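Local coordinates for mandelate racemase/muconate lactonizing enzyme family protein (PDB 3S5S) that is of unknown function but belongs to the mandelate racemase/muconate lactonizing enzyme family, whose members have an enolase-like C-terminal barrel domain, at residues T135-I140 against F321-T326; R161-K166 against A189-D194; L199-A204 against Q223-D228; A216-L221 against A240-A245; V268-M273 against L292-G297. All coordinates share one frame; numbering follows the deposited sequence.

How the contacts relate
From the N terminus, Thr135-Ile140 opens contact 1, whose loop closes only at Phe321-Thr326, and all the other contacts lie within that span. Contact 2 closes first, pairing 161-166 with 189-194. Contacts 3 and 4 come next and cross, their segments alternating: contact 3 sets the start of helix 201-213 against the loop after strand 217-222, while contact 4 pairs that strand with 244-246. Contact 5 then pairs 268-273 with 292-297. Contacts 2, 4 and 5 each bring together neighbouring parallel strands across a beta-alpha-beta crossover, and contact 1 joins the first barrel strand to the last, completing the enolase-type barrel.

Contact 1: residues T135-I140 against F321-T326; sequences TTDITI and FVDLDT
The carboxylates of Asp137 and Asp323 meet with their planes turned 51° apart. The carbonyl oxygen of Val322 lies over one face of the Asp137 group, with Val322 O 3.5 Å from Asp137 CG. Asp323 OD1 comes to Asp137 OD1, 2.6 Å away. Asp323 OD2 is in a salt bridge with Lys164, which ties this pair of acids to a positive charge. The third carboxylate belongs to Asp325, which points its CB toward the other segment, with Asp325 CB 3.4 Å from Asp137 O.

Two hydrogen bonds from backbone N-H groups join the segments. Asp137 N donates to Val322 O at 2.9 Å in a nearly straight bond (172°). Thr136 suits its place because one hydroxyl does two jobs: it accepts from Leu324 N, with Leu324 N to Thr136 OG1 at 2.9 Å, and it donates to Asp137 O in the carbonyl plane, on a lone pair, at 2.8 Å. The side chain can reach both because chi1 of -169° swings OG1 away from its own nitrogen. Val322, compact and beta-branched, packs its CB against Thr135 O at 3.3 Å.

The contact joins the first strand of the barrel, 133-140, to the last, 319-322, and so completes the circle. Strand 162-166 continues the sheet beyond 133-140 and strand 293-296 beyond 319-322, while Leu324 rests on helix 303-316.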
# COMPACT_ATOMS: atom_id res chain seq x y z
N THR A 135 4.08 1.73 -22.02
CA THR A 135 4.99 2.18 -23.06
C THR A 135 6.34 2.47 -22.41
O THR A 135 6.42 3.32 -21.52
CB THR A 135 4.43 3.40 -23.75
OG1 THR A 135 3.27 2.98 -24.45
CG2 THR A 135 5.40 4.00 -24.77
N THR A 136 7.38 1.75 -22.85
CA THR A 136 8.73 1.89 -22.24
C THR A 136 9.64 2.86 -22.96
O THR A 136 9.58 2.98 -24.17
CB THR A 136 9.43 0.48 -22.00
OG1 THR A 136 10.61 0.65 -21.19
CG2 THR A 136 9.70 -0.29 -23.30
N ASP A 137 10.47 3.58 -22.23
CA ASP A 137 11.63 4.24 -22.83
C ASP A 137 12.69 3.18 -23.16
O ASP A 137 12.51 2.00 -22.83
CB ASP A 137 12.20 5.35 -21.93
CG ASP A 137 12.86 4.82 -20.67
OD1 ASP A 137 13.48 3.74 -20.66
OD2 ASP A 137 12.81 5.52 -19.65
N ILE A 138 13.77 3.59 -23.80
CA ILE A 138 14.90 2.72 -24.03
C ILE A 138 16.14 3.54 -23.80
O ILE A 138 16.15 4.77 -23.93
CB ILE A 138 14.93 2.10 -25.46
CG1 ILE A 138 15.96 0.94 -25.55
CG2 ILE A 138 15.16 3.20 -26.54
CD1 ILE A 138 16.18 0.34 -27.00
N THR A 139 17.21 2.86 -23.45
CA THR A 139 18.30 3.54 -22.86
C THR A 139 19.50 3.57 -23.78
O THR A 139 19.80 2.61 -24.46
CB THR A 139 18.55 3.04 -21.39
OG1 THR A 139 19.89 3.34 -21.00
CG2 THR A 139 18.32 1.60 -21.28
N ILE A 140 20.12 4.73 -23.86
CA ILE A 140 21.32 4.91 -24.64
C ILE A 140 22.50 4.99 -23.68
O ILE A 140 22.72 6.00 -22.98
CB ILE A 140 21.23 6.10 -25.54
CG1 ILE A 140 20.14 5.82 -26.58
CG2 ILE A 140 22.58 6.33 -26.23
CD1 ILE A 140 19.70 7.02 -27.37
N PHE A 321 6.47 7.56 -15.98
CA PHE A 321 7.64 7.12 -16.68
C PHE A 321 7.70 5.63 -16.52
O PHE A 321 7.51 5.08 -15.42
CB PHE A 321 8.89 7.79 -16.11
CG PHE A 321 8.93 9.28 -16.36
CD1 PHE A 321 8.53 10.19 -15.37
CD2 PHE A 321 9.36 9.80 -17.60
CE1 PHE A 321 8.57 11.57 -15.60
CE2 PHE A 321 9.37 11.20 -17.82
CZ PHE A 321 8.97 12.07 -16.82
N VAL A 322 7.94 4.95 -17.63
CA VAL A 322 8.21 3.55 -17.62
C VAL A 322 9.60 3.28 -18.22
O VAL A 322 9.87 3.62 -19.38
CB VAL A 322 7.08 2.84 -18.36
CG1 VAL A 322 7.32 1.34 -18.39
CG2 VAL A 322 5.71 3.21 -17.74
N ASP A 323 10.47 2.66 -17.46
CA ASP A 323 11.83 2.40 -17.90
C ASP A 323 12.14 0.92 -17.68
O ASP A 323 12.91 0.57 -16.74
CB ASP A 323 12.79 3.27 -17.07
CG ASP A 323 14.26 2.99 -17.38
OD1 ASP A 323 14.63 2.68 -18.55
OD2 ASP A 323 15.07 3.08 -16.47
N LEU A 324 11.55 0.06 -18.52
CA LEU A 324 11.56 -1.40 -18.37
C LEU A 324 12.14 -2.10 -19.60
O LEU A 324 11.46 -2.90 -20.26
CB LEU A 324 10.14 -1.91 -18.13
CG LEU A 324 9.52 -1.38 -16.83
CD1 LEU A 324 8.05 -1.88 -16.68
CD2 LEU A 324 10.42 -1.70 -15.55
N ASP A 325 13.39 -1.81 -19.90
CA ASP A 325 13.90 -2.08 -21.25
C ASP A 325 15.12 -3.04 -21.29
O ASP A 325 15.72 -3.20 -22.34
CB ASP A 325 14.34 -0.74 -21.85
CG ASP A 325 15.53 -0.16 -21.11
OD1 ASP A 325 15.74 -0.54 -19.94
OD2 ASP A 325 16.29 0.64 -21.68
N THR A 326 15.47 -3.62 -20.15
CA THR A 326 16.63 -4.48 -19.99
C THR A 326 16.54 -5.81 -20.79
O THR A 326 17.56 -6.26 -21.34
CB THR A 326 17.05 -4.69 -18.47
OG1 THR A 326 16.03 -5.38 -17.73
CG2 THR A 326 17.31 -3.32 -17.74

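Contact 2: residues R161-K166 against A189-D194; sequences RALKVK and ASLILD
Ala189 opens the pairing by setting its CB 3.7 Å from Leu163 CD1, a small residue leaving room for a large one. Ser190 starts the strand proper: its N donates to Arg161 O and its O accepts from Leu163 N, the alternation of a parallel sheet. Its hydroxyl turns elsewhere, to Asp217. Leu191 lies on the face that looks to helix 175-185, where its CD2 approaches Leu163 CB at 3.8 Å and the two side chains cross at a slant.

Ile192, on the face of Lys164, bonds through both its N-H and its C=O. Ile192 N gives to Leu163 O at 2.7 Å, and Val165 N gives to Ile192 O at 2.6 Å. The beta-branched CG2 of Ile192 also lies 4.1 Å from Lys164 CG, so it lines the aliphatic part of the lysine. Leu193 returns to the helix side, its CD2 near Val165 CB.

Asp194 ends the strand, its N donating to Val165 O at 3.0 Å. With CG anti to its nitrogen (chi1 -166°), OD2 comes between two lysines: Lys164 NZ, in a salt bridge, is 2.9 Å from Asp194 OD2, and Lys166 NZ makes a weak bond to it at 3.3 Å. OD2 is modelled too close to a lysine carbon, so these lengths are approximate. OD1 accepts from Asn196 N.

Asp323 and Glu222 share Lys164 NZ in salt bridges. The face of Leu163, Val165, Leu191 and Leu193 is oily and turned to the helix, while the face of Lys164, Lys166 and Asp194 carries a charged network at the C-terminal strand ends, where barrels of this family hold their active sites.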
# COMPACT_ATOMS: atom_id res chain seq x y z
N ARG A 161 9.58 6.99 -28.31
CA ARG A 161 9.40 8.43 -28.14
C ARG A 161 10.10 8.92 -26.86
O ARG A 161 10.20 10.14 -26.63
CB ARG A 161 7.91 8.78 -28.08
CG ARG A 161 7.12 8.62 -29.44
CD ARG A 161 6.83 10.01 -30.07
NE ARG A 161 6.50 9.95 -31.50
CZ ARG A 161 6.77 10.92 -32.37
NH1 ARG A 161 7.38 12.04 -31.96
NH2 ARG A 161 6.44 10.79 -33.66
N ALA A 162 10.60 8.00 -26.04
CA ALA A 162 11.31 8.42 -24.84
C ALA A 162 12.67 7.74 -24.80
O ALA A 162 12.77 6.52 -24.93
CB ALA A 162 10.51 8.13 -23.59
N LEU A 163 13.73 8.54 -24.64
CA LEU A 163 15.07 8.00 -24.53
C LEU A 163 15.74 8.42 -23.23
O LEU A 163 15.76 9.60 -22.89
CB LEU A 163 15.91 8.49 -25.69
CG LEU A 163 15.30 8.23 -27.06
CD1 LEU A 163 16.14 8.92 -28.05
CD2 LEU A 163 15.18 6.73 -27.33
N LYS A 164 16.28 7.43 -22.53
CA LYS A 164 17.05 7.61 -21.33
C LYS A 164 18.53 7.56 -21.69
O LYS A 164 19.06 6.54 -22.15
CB LYS A 164 16.71 6.50 -20.34
CG LYS A 164 17.55 6.44 -19.07
CD LYS A 164 16.69 5.77 -18.00
CE LYS A 164 17.48 5.22 -16.82
NZ LYS A 164 16.64 5.11 -15.56
N VAL A 165 19.23 8.66 -21.45
CA VAL A 165 20.62 8.72 -21.84
C VAL A 165 21.44 8.59 -20.57
O VAL A 165 21.29 9.41 -19.66
CB VAL A 165 20.91 10.05 -22.61
CG1 VAL A 165 22.40 10.22 -22.89
CG2 VAL A 165 20.12 10.08 -23.90
N LYS A 166 22.30 7.57 -20.48
CA LYS A 166 23.19 7.48 -19.32
C LYS A 166 24.22 8.59 -19.45
O LYS A 166 24.53 9.01 -20.57
CB LYS A 166 23.84 6.10 -19.16
CG LYS A 166 22.84 4.95 -18.85
CD LYS A 166 22.46 4.79 -17.38
CE LYS A 166 21.12 4.05 -17.32
NZ LYS A 166 20.67 3.50 -15.98
N ALA A 189 11.96 12.83 -29.96
CA ALA A 189 12.11 12.06 -28.71
C ALA A 189 12.35 12.91 -27.45
O ALA A 189 13.17 13.83 -27.42
CB ALA A 189 13.13 10.98 -28.86
N SER A 190 11.55 12.60 -26.45
CA SER A 190 11.70 13.10 -25.10
C SER A 190 13.01 12.52 -24.52
O SER A 190 13.37 11.37 -24.81
CB SER A 190 10.54 12.51 -24.30
OG SER A 190 9.86 13.51 -23.58
N LEU A 191 13.71 13.29 -23.68
CA LEU A 191 14.94 12.76 -23.05
C LEU A 191 14.91 12.63 -21.52
O LEU A 191 14.42 13.51 -20.82
CB LEU A 191 16.13 13.59 -23.47
CG LEU A 191 16.48 13.63 -24.97
CD1 LEU A 191 17.74 14.39 -25.13
CD2 LEU A 191 16.58 12.23 -25.69
N ILE A 192 15.40 11.51 -21.02
CA ILE A 192 15.78 11.39 -19.62
C ILE A 192 17.34 11.33 -19.51
O ILE A 192 17.99 10.40 -20.01
CB ILE A 192 15.17 10.12 -18.98
CG1 ILE A 192 13.68 10.29 -18.73
CG2 ILE A 192 15.82 9.82 -17.64
CD1 ILE A 192 12.92 8.99 -18.88
N LEU A 193 17.92 12.32 -18.85
CA LEU A 193 19.34 12.26 -18.52
C LEU A 193 19.48 11.60 -17.15
O LEU A 193 19.07 12.16 -16.12
CB LEU A 193 19.96 13.66 -18.58
CG LEU A 193 19.58 14.57 -19.76
CD1 LEU A 193 20.34 15.87 -19.72
CD2 LEU A 193 19.83 13.95 -21.12
N ASP A 194 20.02 10.38 -17.15
CA ASP A 194 20.29 9.62 -15.94
C ASP A 194 21.76 9.75 -15.57
O ASP A 194 22.64 9.40 -16.36
CB ASP A 194 19.94 8.14 -16.16
CG ASP A 194 19.87 7.33 -14.85
OD1 ASP A 194 20.40 7.77 -13.81
OD2 ASP A 194 19.26 6.23 -14.86

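Contact 3: residues L199-A204 against Q223-D228; sequences LTAGEA and QPVPRD
Leu199 and Pro224 join two loops at the C-terminal mouth of the barrel, one leading into helix 201-213 and the other leaving strand 217-222. The helix begins with a capping box: Glu203 N points to Thr200 OG1 and Thr200 N to Glu203 OE2, both bonds weak at 3.4 Å. Threonine suits the N-cap because its short side chain can bend back to a first-turn N-H that has no helical acceptor.

Against this start the second loop lays a run of stiff, apolar residues. Leu199 N makes a weak bond to Pro224 O, 3.1 Å long and bent to 129° at the hydrogen, and Leu199 CB packs against that same oxygen. The proline ring meets the helix at Ala204, with Pro224 CB 3.5 Å from Ala204 CB, and the smallness of alanine lets the two approach so closely. Val225 covers the first turn: its CG1 is 3.4 Å from Ala201 N and also touches Thr200 C. Gln223 braces the loop from within, its NE2 giving to Val225 O at 2.8 Å while its OE1 accepts from Asp247 N and Ser249 N.

Beyond the pair, helix 230-239 covers the loop: Met233 touches Pro224 and Val225, and Glu235 touches Ala201. Gln223 is also bonded through its backbone to Gly197 and Ala245, which links the loop to strand 244-246.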
# COMPACT_ATOMS: atom_id res chain seq x y z
N LEU A 199 27.56 12.65 -10.99
CA LEU A 199 27.82 14.03 -11.34
C LEU A 199 27.97 14.88 -10.08
O LEU A 199 27.93 14.38 -8.94
CB LEU A 199 26.72 14.59 -12.24
CG LEU A 199 26.54 14.23 -13.73
CD1 LEU A 199 26.15 12.77 -13.97
CD2 LEU A 199 25.48 15.13 -14.39
N THR A 200 28.22 16.16 -10.33
CA THR A 200 28.08 17.23 -9.36
C THR A 200 26.80 17.92 -9.79
O THR A 200 26.25 17.58 -10.85
CB THR A 200 29.27 18.24 -9.44
OG1 THR A 200 29.45 18.64 -10.81
CG2 THR A 200 30.58 17.63 -8.89
N ALA A 201 26.31 18.85 -8.98
CA ALA A 201 25.15 19.64 -9.36
C ALA A 201 25.53 20.53 -10.54
O ALA A 201 24.81 20.59 -11.53
CB ALA A 201 24.65 20.47 -8.18
N GLY A 202 26.69 21.20 -10.41
CA GLY A 202 27.17 22.16 -11.40
C GLY A 202 27.04 21.63 -12.81
O GLY A 202 26.35 22.21 -13.64
N GLU A 203 27.69 20.50 -13.05
CA GLU A 203 27.58 19.79 -14.31
C GLU A 203 26.11 19.55 -14.69
O GLU A 203 25.67 19.93 -15.79
CB GLU A 203 28.37 18.48 -14.25
CG GLU A 203 29.87 18.66 -13.95
CD GLU A 203 30.60 17.40 -13.41
OE1 GLU A 203 31.82 17.54 -13.14
OE2 GLU A 203 29.98 16.30 -13.26
N ALA A 204 25.35 18.93 -13.78
CA ALA A 204 23.98 18.52 -14.07
C ALA A 204 23.18 19.65 -14.68
O ALA A 204 22.66 19.52 -15.79
CB ALA A 204 23.29 18.01 -12.81
N GLN A 223 18.40 11.47 -10.78
CA GLN A 223 19.47 11.34 -9.78
C GLN A 223 20.85 11.83 -10.24
O GLN A 223 21.81 11.05 -10.29
CB GLN A 223 19.58 9.87 -9.36
CG GLN A 223 20.53 9.68 -8.21
CD GLN A 223 19.89 10.05 -6.91
OE1 GLN A 223 18.70 9.77 -6.69
NE2 GLN A 223 20.66 10.66 -6.02
N PRO A 224 20.98 13.12 -10.56
CA PRO A 224 22.26 13.53 -11.11
C PRO A 224 23.41 13.48 -10.11
O PRO A 224 24.55 13.24 -10.50
CB PRO A 224 22.02 14.98 -11.53
CG PRO A 224 20.98 15.47 -10.66
CD PRO A 224 20.11 14.27 -10.26
N VAL A 225 23.11 13.74 -8.84
CA VAL A 225 24.12 13.75 -7.80
C VAL A 225 24.01 12.52 -6.89
O VAL A 225 23.04 11.79 -6.96
CB VAL A 225 24.10 15.04 -6.98
CG1 VAL A 225 24.47 16.23 -7.87
CG2 VAL A 225 22.77 15.24 -6.31
N PRO A 226 25.04 12.29 -6.05
CA PRO A 226 25.02 11.09 -5.21
C PRO A 226 23.93 11.14 -4.14
O PRO A 226 23.52 12.23 -3.71
CB PRO A 226 26.41 11.07 -4.54
CG PRO A 226 27.24 12.19 -5.22
CD PRO A 226 26.26 13.13 -5.85
N ARG A 227 23.55 9.95 -3.67
CA ARG A 227 22.56 9.75 -2.63
C ARG A 227 22.70 10.65 -1.40
O ARG A 227 21.69 11.07 -0.84
CB ARG A 227 22.51 8.30 -2.20
CG ARG A 227 21.40 8.05 -1.21
CD ARG A 227 21.37 6.65 -0.67
NE ARG A 227 20.80 6.66 0.68
CZ ARG A 227 19.52 6.43 0.99
NH1 ARG A 227 18.63 6.14 0.04
NH2 ARG A 227 19.12 6.48 2.26
N ASP A 228 23.91 10.94 -0.93
CA ASP A 228 23.96 11.74 0.28
C ASP A 228 24.47 13.17 0.04
O ASP A 228 25.00 13.82 0.93
CB ASP A 228 24.58 10.98 1.49
CG ASP A 228 23.55 10.01 2.22
OD1 ASP A 228 22.64 9.44 1.57
OD2 ASP A 228 23.63 9.81 3.44

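Contact 4: residues A216-L221 against A240-A245; sequences ADVALL and AGVDVA
Leu221 and its partners Asp243 and Ala245 form the parallel pairing of a beta-alpha-beta unit, in which helix 230-239 carries the chain from one barrel strand to the next. Leu221 uses both its N-H and its C=O. Its N donates to Asp243 O at 2.8 Å, an almost straight bond (171°). Its O accepts from Ala245 N at 3.1 Å, with the donor standing 43° out of the carbonyl plane, away from any lone pair.

The polar ends nearby are satisfied from outside the pair. Asp243 OD1 is hydrogen-bonded to the hydroxyl of Thr266, which also takes the N-H of Val244, so one threonine serves both residues.

Valines and leucines fill the rest. Val242 CG2 lies 4.2 Å from Val218 CG1, and Val244 CG2 lies beside Leu221 CB on the face packed against helix 230-239. Leu220 extends the other way and ends with its CD1 3.6 Å from Asp243 CB and its CD2 3.9 Å from Ala245 CB.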
# COMPACT_ATOMS: atom_id res chain seq x y z
N ALA A 216 15.98 20.31 -27.44
CA ALA A 216 15.60 19.00 -26.91
C ALA A 216 14.58 19.13 -25.79
O ALA A 216 14.68 20.03 -24.92
CB ALA A 216 16.82 18.21 -26.45
N ASP A 217 13.60 18.25 -25.83
CA ASP A 217 12.64 18.16 -24.76
C ASP A 217 13.23 17.20 -23.71
O ASP A 217 13.03 15.98 -23.75
CB ASP A 217 11.28 17.76 -25.37
CG ASP A 217 10.25 17.32 -24.34
OD1 ASP A 217 10.13 17.90 -23.24
OD2 ASP A 217 9.52 16.35 -24.65
N VAL A 218 13.99 17.76 -22.77
CA VAL A 218 14.43 17.02 -21.60
C VAL A 218 13.23 16.89 -20.67
O VAL A 218 12.73 17.85 -20.13
CB VAL A 218 15.62 17.74 -20.84
CG1 VAL A 218 15.96 17.02 -19.51
CG2 VAL A 218 16.84 17.84 -21.72
N ALA A 219 12.74 15.67 -20.53
CA ALA A 219 11.54 15.43 -19.76
C ALA A 219 11.85 15.13 -18.29
O ALA A 219 10.97 15.24 -17.42
CB ALA A 219 10.77 14.27 -20.39
N LEU A 220 13.09 14.73 -17.99
CA LEU A 220 13.45 14.36 -16.64
C LEU A 220 14.96 14.38 -16.45
O LEU A 220 15.69 13.92 -17.34
CB LEU A 220 12.90 12.96 -16.34
CG LEU A 220 13.04 12.38 -14.94
CD1 LEU A 220 12.18 13.15 -13.95
CD2 LEU A 220 12.66 10.89 -14.94
N LEU A 221 15.43 14.91 -15.32
CA LEU A 221 16.80 14.71 -14.90
C LEU A 221 16.86 13.74 -13.73
O LEU A 221 16.53 14.10 -12.61
CB LEU A 221 17.42 16.01 -14.48
CG LEU A 221 18.82 16.00 -13.89
CD1 LEU A 221 19.92 15.59 -14.86
CD2 LEU A 221 19.09 17.40 -13.43
N ALA A 240 16.84 23.54 -12.11
CA ALA A 240 16.84 22.82 -13.39
C ALA A 240 15.76 23.29 -14.40
O ALA A 240 16.05 23.45 -15.58
CB ALA A 240 16.78 21.33 -13.18
N GLY A 241 14.53 23.53 -13.94
CA GLY A 241 13.45 23.93 -14.85
C GLY A 241 12.72 22.74 -15.46
O GLY A 241 11.76 22.94 -16.21
N VAL A 242 13.16 21.53 -15.11
CA VAL A 242 12.56 20.25 -15.50
C VAL A 242 12.38 19.33 -14.27
O VAL A 242 12.93 19.61 -13.19
CB VAL A 242 13.41 19.53 -16.58
CG1 VAL A 242 13.76 20.49 -17.71
CG2 VAL A 242 14.68 18.98 -16.00
N ASP A 243 11.60 18.27 -14.43
CA ASP A 243 11.38 17.27 -13.37
C ASP A 243 12.69 16.57 -12.98
O ASP A 243 13.55 16.28 -13.84
CB ASP A 243 10.36 16.21 -13.83
CG ASP A 243 8.90 16.70 -13.75
OD1 ASP A 243 8.48 17.13 -12.65
OD2 ASP A 243 8.18 16.61 -14.78
N VAL A 244 12.87 16.33 -11.68
CA VAL A 244 14.03 15.60 -11.21
C VAL A 244 13.58 14.30 -10.52
O VAL A 244 12.64 14.32 -9.74
CB VAL A 244 14.84 16.49 -10.28
CG1 VAL A 244 15.82 15.69 -9.38
CG2 VAL A 244 15.54 17.57 -11.10
N ALA A 245 14.22 13.17 -10.83
CA ALA A 245 13.82 11.88 -10.20
C ALA A 245 14.79 11.50 -9.13
O ALA A 245 15.99 11.65 -9.33
CB ALA A 245 13.73 10.78 -11.23

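Contact 5: residues V268-M273 against L292-G297; sequences VNIKLM and LGLMIG
Val268, Met295 and Ile270 bury the most surface where these two parallel strands run side by side. Val268 is bonded through both its N-H and its C=O: its N gives to Gly293 O at 3.0 Å, and its O accepts from Met295 N at 2.7 Å. Its branched side chain points to the helix side, where CG2 rests 3.7 Å from Leu292 CD1, a fit for a short side chain branched at CB.

Met295 faces the barrel interior. Its unbranched chain is fully extended (chi1 180°, chi2 178°), which carries the flexible thioether across the amide of Asn269. There Met295 CE comes 3.3 Å from Asn269 ND2, while SD sits over the face of the Asn269 amide, above CG. That amide is turned to its own partner, since ND2 donates to Glu222. Asn269 OD1 packs against Gly297 CA at 3.4 Å, an approach that the lack of a side chain allows.

Ile270 returns to the helix side. Its N donates to Met295 O at 2.9 Å, its O accepts from Gly297 N, and its CD1 meets Leu294 CD2 at 3.9 Å. Beyond it a water bridges the two segments, accepting from Leu272 N at 2.7 Å and donating to Gly297 O. Lys271 lays its CG beside Gly297 and sends NZ to a salt bridge with Asp247.

Strand 244-246 continues the sheet past 267-270, and strand 319-322 past 293-296. Helix 272-289 covers Ile270 and Leu294, and helix 303-316 covers Ile296 and Leu272.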
# COMPACT_ATOMS: atom_id res chain seq x y z
N VAL A 268 9.76 10.02 -8.35
CA VAL A 268 10.44 8.87 -7.74
C VAL A 268 10.54 7.67 -8.70
O VAL A 268 9.55 7.25 -9.29
CB VAL A 268 9.77 8.44 -6.37
CG1 VAL A 268 10.11 7.07 -6.05
CG2 VAL A 268 10.26 9.31 -5.25
N ASN A 269 11.75 7.14 -8.82
CA ASN A 269 11.99 5.88 -9.52
C ASN A 269 11.85 4.70 -8.55
O ASN A 269 12.68 4.49 -7.67
CB ASN A 269 13.38 5.92 -10.15
CG ASN A 269 13.63 4.72 -11.06
OD1 ASN A 269 12.91 3.71 -10.95
ND2 ASN A 269 14.64 4.82 -11.96
N ILE A 270 10.77 3.96 -8.68
CA ILE A 270 10.47 2.82 -7.83
C ILE A 270 11.01 1.59 -8.53
O ILE A 270 10.74 1.37 -9.72
CB ILE A 270 8.91 2.68 -7.69
CG1 ILE A 270 8.29 3.94 -7.10
CG2 ILE A 270 8.52 1.50 -6.86
CD1 ILE A 270 6.73 3.92 -7.06
N LYS A 271 11.73 0.77 -7.78
CA LYS A 271 12.17 -0.55 -8.28
C LYS A 271 11.79 -1.61 -7.28
O LYS A 271 12.06 -1.43 -6.10
CB LYS A 271 13.69 -0.56 -8.48
CG LYS A 271 14.15 0.52 -9.44
CD LYS A 271 15.58 0.41 -9.71
CE LYS A 271 16.03 1.75 -10.11
NZ LYS A 271 17.39 1.65 -10.69
N LEU A 272 11.21 -2.71 -7.75
CA LEU A 272 10.89 -3.83 -6.86
C LEU A 272 12.15 -4.36 -6.17
O LEU A 272 12.09 -4.81 -5.00
CB LEU A 272 10.17 -4.94 -7.63
CG LEU A 272 8.85 -4.53 -8.30
CD1 LEU A 272 8.00 -5.75 -8.65
CD2 LEU A 272 8.07 -3.60 -7.41
N MET A 273 13.29 -4.21 -6.85
CA MET A 273 14.54 -4.87 -6.50
C MET A 273 15.35 -4.15 -5.44
O MET A 273 16.28 -4.77 -4.88
CB MET A 273 15.40 -5.10 -7.73
CG MET A 273 16.43 -6.24 -7.51
SD MET A 273 15.76 -7.90 -7.65
CE MET A 273 14.88 -7.65 -9.17
N LEU A 292 4.41 13.52 -5.73
CA LEU A 292 5.51 13.15 -6.59
C LEU A 292 5.01 12.33 -7.79
O LEU A 292 4.12 11.50 -7.65
CB LEU A 292 6.55 12.34 -5.80
CG LEU A 292 7.20 13.05 -4.60
CD1 LEU A 292 8.17 12.12 -3.95
CD2 LEU A 292 7.92 14.36 -4.99
N GLY A 293 5.59 12.56 -8.97
CA GLY A 293 5.35 11.67 -10.09
C GLY A 293 5.96 10.29 -9.82
O GLY A 293 6.89 10.17 -9.05
N LEU A 294 5.43 9.27 -10.46
CA LEU A 294 5.94 7.93 -10.32
C LEU A 294 6.64 7.44 -11.57
O LEU A 294 6.12 7.58 -12.71
CB LEU A 294 4.80 6.96 -9.96
CG LEU A 294 3.92 7.37 -8.77
CD1 LEU A 294 2.82 6.35 -8.60
CD2 LEU A 294 4.77 7.30 -7.61
N MET A 295 7.81 6.83 -11.35
CA MET A 295 8.57 6.16 -12.41
C MET A 295 8.74 4.71 -11.99
O MET A 295 8.93 4.42 -10.82
CB MET A 295 9.92 6.87 -12.59
CG MET A 295 10.88 6.31 -13.67
SD MET A 295 12.38 7.26 -13.79
CE MET A 295 13.29 6.11 -14.68
N ILE A 296 8.57 3.78 -12.91
CA ILE A 296 8.81 2.35 -12.61
C ILE A 296 10.11 1.99 -13.36
O ILE A 296 10.22 2.24 -14.56
CB ILE A 296 7.61 1.45 -13.02
CG1 ILE A 296 7.85 -0.04 -12.64
CG2 ILE A 296 7.31 1.56 -14.51
CD1 ILE A 296 8.02 -0.35 -11.17
N GLY A 297 11.12 1.50 -12.65
CA GLY A 297 12.43 1.29 -13.22
C GLY A 297 12.89 -0.10 -12.87
O GLY A 297 12.07 -0.96 -12.54
O HOH W 1 10.77 -2.28 -10.36